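Local coordinates for protein Exo-1,5-alpha-l-arabinofuranobiosidase (Gibberella zeae, PDB 2YDP) that probably releases arabinobiose units from the ends of alpha-1,5-linked L-arabinan, acting as a fungal exo-glycoside hydrolase, at residues A[151-156]-A[171-176]. The protein carries 1 engineered substitution. Sequence-based numbering, arbitrary orientation.
With EDG (1,4-dideoxy-1,4-imino-L-arabinitol), chain D; AHR (alpha-L-arabinofuranose), chain E.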
loop_
_atom_site.group_PDB
_atom_site.type_symbol
_atom_site.label_atom_id
_atom_site.label_comp_id
_atom_site.label_asym_id
_atom_site.label_seq_id
_atom_site.Cartn_x
_atom_site.Cartn_y
_atom_site.Cartn_z
ATOM N N LEU A 151 -8.539 21.142 2.892
ATOM C CA LEU A 151 -7.764 20.705 4.066
ATOM C C LEU A 151 -6.403 20.327 3.516
ATOM O O LEU A 151 -6.277 20.097 2.313
ATOM C CB LEU A 151 -8.414 19.484 4.734
ATOM C CG LEU A 151 -9.830 19.685 5.315
ATOM C CD1 LEU A 151 -10.315 18.483 6.117
ATOM C CD2 LEU A 151 -9.873 20.971 6.169
ATOM N N THR A 152 -5.399 20.248 4.378
ATOM C CA THR A 152 -4.031 20.080 3.900
ATOM C C THR A 152 -3.304 18.798 4.407
ATOM O O THR A 152 -2.084 18.831 4.618
ATOM C CB THR A 152 -3.184 21.338 4.274
ATOM O OG1 THR A 152 -3.131 21.458 5.697
ATOM C CG2 THR A 152 -3.768 22.589 3.685
ATOM N N PRO A 153 -4.026 17.660 4.571
ATOM C CA PRO A 153 -3.330 16.472 5.112
ATOM C C PRO A 153 -2.391 15.781 4.111
ATOM O O PRO A 153 -2.409 16.083 2.912
ATOM C CB PRO A 153 -4.474 15.527 5.491
ATOM C CG PRO A 153 -5.533 15.870 4.519
ATOM C CD PRO A 153 -5.457 17.397 4.402
ATOM N N VAL A 154 -1.550 14.884 4.637
ATOM C CA VAL A 154 -0.741 14.004 3.816
ATOM C C VAL A 154 -1.109 12.612 4.215
ATOM O O VAL A 154 -1.538 12.414 5.359
ATOM C CB VAL A 154 0.787 14.215 3.985
ATOM C CG1 VAL A 154 1.170 15.604 3.384
ATOM C CG2 VAL A 154 1.233 14.053 5.451
ATOM N N TRP A 155 -0.948 11.663 3.284
ATOM C CA TRP A 155 -1.420 10.305 3.513
ATOM C C TRP A 155 -0.598 9.241 2.776
ATOM O O TRP A 155 0.048 9.542 1.773
ATOM C CB TRP A 155 -2.833 10.134 2.934
ATOM C CG TRP A 155 -3.872 11.206 3.047
ATOM C CD1 TRP A 155 -4.141 12.152 2.135
ATOM C CD2 TRP A 155 -4.890 11.317 4.063
ATOM N NE1 TRP A 155 -5.263 12.861 2.499
ATOM C CE2 TRP A 155 -5.724 12.383 3.695
ATOM C CE3 TRP A 155 -5.164 10.622 5.248
ATOM C CZ2 TRP A 155 -6.837 12.768 4.455
ATOM C CZ3 TRP A 155 -6.241 11.038 6.033
ATOM C CH2 TRP A 155 -7.074 12.085 5.623
ATOM N N GLU A 156 -0.725 7.977 3.230
ATOM C CA GLU A 156 -0.549 6.797 2.359
ATOM C C GLU A 156 0.888 6.610 1.796
ATOM O O GLU A 156 1.079 6.533 0.577
ATOM C CB GLU A 156 -1.590 6.846 1.209
ATOM C CG GLU A 156 -3.035 6.600 1.692
ATOM C CD GLU A 156 -4.136 7.379 0.955
ATOM O OE1 GLU A 156 -3.871 8.193 0.049
ATOM O OE2 GLU A 156 -5.301 7.177 1.354
ATOM N N SER A 171 0.432 10.697 -0.827
ATOM C CA SER A 171 -0.676 11.550 -1.304
ATOM C C SER A 171 -0.640 12.870 -0.562
ATOM O O SER A 171 -0.389 12.880 0.647
ATOM C CB SER A 171 -2.035 10.896 -1.022
ATOM O OG SER A 171 -2.089 9.595 -1.572
ATOM N N ASP A 172 -0.928 13.970 -1.256
ATOM C CA ASP A 172 -0.608 15.299 -0.689
ATOM C C ASP A 172 -1.724 16.294 -0.989
ATOM O O ASP A 172 -2.023 16.567 -2.145
ATOM C CB ASP A 172 0.735 15.762 -1.295
ATOM C CG ASP A 172 1.314 16.995 -0.637
ATOM O OD1 ASP A 172 0.711 17.547 0.331
ATOM O OD2 ASP A 172 2.420 17.406 -1.082
ATOM N N GLN A 173 -2.332 16.830 0.064
ATOM C CA GLN A 173 -3.374 17.853 -0.069
ATOM C C GLN A 173 -2.850 19.267 0.240
ATOM O O GLN A 173 -3.636 20.219 0.310
ATOM C CB GLN A 173 -4.542 17.564 0.860
ATOM C CG GLN A 173 -5.280 16.268 0.526
ATOM C CD GLN A 173 -6.629 16.138 1.236
ATOM O OE1 GLN A 173 -6.985 15.063 1.704
ATOM N NE2 GLN A 173 -7.394 17.228 1.295
ATOM N N ARG A 174 -1.536 19.402 0.409
ATOM C CA ARG A 174 -0.953 20.671 0.897
ATOM C C ARG A 174 -1.028 21.815 -0.099
ATOM O O ARG A 174 -1.065 22.974 0.300
ATOM C CB ARG A 174 0.474 20.474 1.387
ATOM C CG ARG A 174 0.524 19.830 2.785
ATOM C CD ARG A 174 1.956 19.397 3.178
ATOM N NE ARG A 174 2.628 18.590 2.148
ATOM C CZ ARG A 174 3.817 18.005 2.318
ATOM N NH1 ARG A 174 4.454 18.126 3.477
ATOM N NH2 ARG A 174 4.378 17.316 1.332
ATOM N N ASP A 175 -1.114 21.479 -1.378
ATOM C CA ASP A 175 -1.236 22.463 -2.446
ATOM C C ASP A 175 -2.721 22.796 -2.591
ATOM O O ASP A 175 -3.291 22.650 -3.660
ATOM C CB ASP A 175 -0.664 21.853 -3.728
ATOM C CG ASP A 175 -0.277 22.897 -4.773
ATOM O OD1 ASP A 175 -0.437 24.098 -4.509
ATOM O OD2 ASP A 175 0.180 22.514 -5.871
ATOM N N ASN A 176 -3.339 23.225 -1.501
ATOM C CA ASN A 176 -4.807 23.243 -1.413
ATOM C C ASN A 176 -5.529 24.319 -2.213
ATOM O O ASN A 176 -6.750 24.326 -2.250
ATOM C CB ASN A 176 -5.286 23.267 0.033
ATOM C CG ASN A 176 -4.924 24.552 0.765
ATOM O OD1 ASN A 176 -3.928 25.213 0.454
ATOM N ND2 ASN A 176 -5.715 24.881 1.788
HETATM O "O2'" EDG D . -5.823 9.161 -1.340
HETATM C "C2'" EDG D . -7.121 9.438 -0.786
HETATM C "C1'" EDG D . -7.909 8.130 -0.641
HETATM N "N4'" EDG D . -7.986 7.911 0.786
HETATM C "C3'" EDG D . -6.985 9.996 0.626
HETATM O "O3'" EDG D . -7.262 11.402 0.640
HETATM C "C4'" EDG D . -7.980 9.206 1.464
HETATM C "C5'" EDG D . -7.565 9.125 2.934
HETATM O "O5'" EDG D . -8.695 8.725 3.709
HETATM O O5 AHR E . -6.573 4.917 6.053
HETATM C C5 AHR E . -7.633 5.469 6.817
HETATM C C4 AHR E . -8.492 6.336 5.910
HETATM O O4 AHR E . -7.741 7.460 5.456
HETATM C C3 AHR E . -9.684 7.023 6.593
HETATM O O3 AHR E . -10.795 6.142 6.842
HETATM C C2 AHR E . -10.042 8.108 5.605
HETATM O O2 AHR E . -10.676 9.225 6.262
HETATM C C1 AHR E . -8.664 8.505 5.107
#
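Trp-155 and Ser-171 form an antiparallel hydrogen-bonded pair at the open end of a beta hairpin, strands 154-162 and 165-172, which supplies the two first strands of one four-stranded blade in a six-bladed beta-propeller. Their side chains, with Glu-156 and Gln-173, line the sugar pocket. Ser-171 N gives Trp-155 O a nearly straight bond of 172°, and Gln-173 N continues the pairing to Pro-153 O at 2.9 Å. The indole is a flat, apolar platform: C5' of the iminosugar lies 3.5 Å above the plane over its centre, while Pro-153 CB backs the opposite face. Its rotation is fixed at the edge, where Trp-155 NE1 donates to Gln-173 OE1 in the ring plane (2.9 Å). An amide suits this place because it accepts and donates at once: OE1 also takes a bond from Arg-209, and NE2 gives one to Asn-148 O and a weak one to Leu-151 O. On the other side of the sheet Val-154 CG1 packs over one face of the Arg-174 guanidinium, which grips Asp-172 side-on through NE and NH2. Asp-172 OD1 also takes Arg-174 N, an Asx turn that turns the chain as the strand ends. Back in the pocket, the bend of Glu-156 at chi2 (145°) presents its carboxylate to the ligand: the short side chain of Ser-171 brings its OG beside the carboxylate, where it donates to Glu-156 OE1 at 2.8 Å, and the same OE1 accepts from the iminosugar O2' at 2.6 Å.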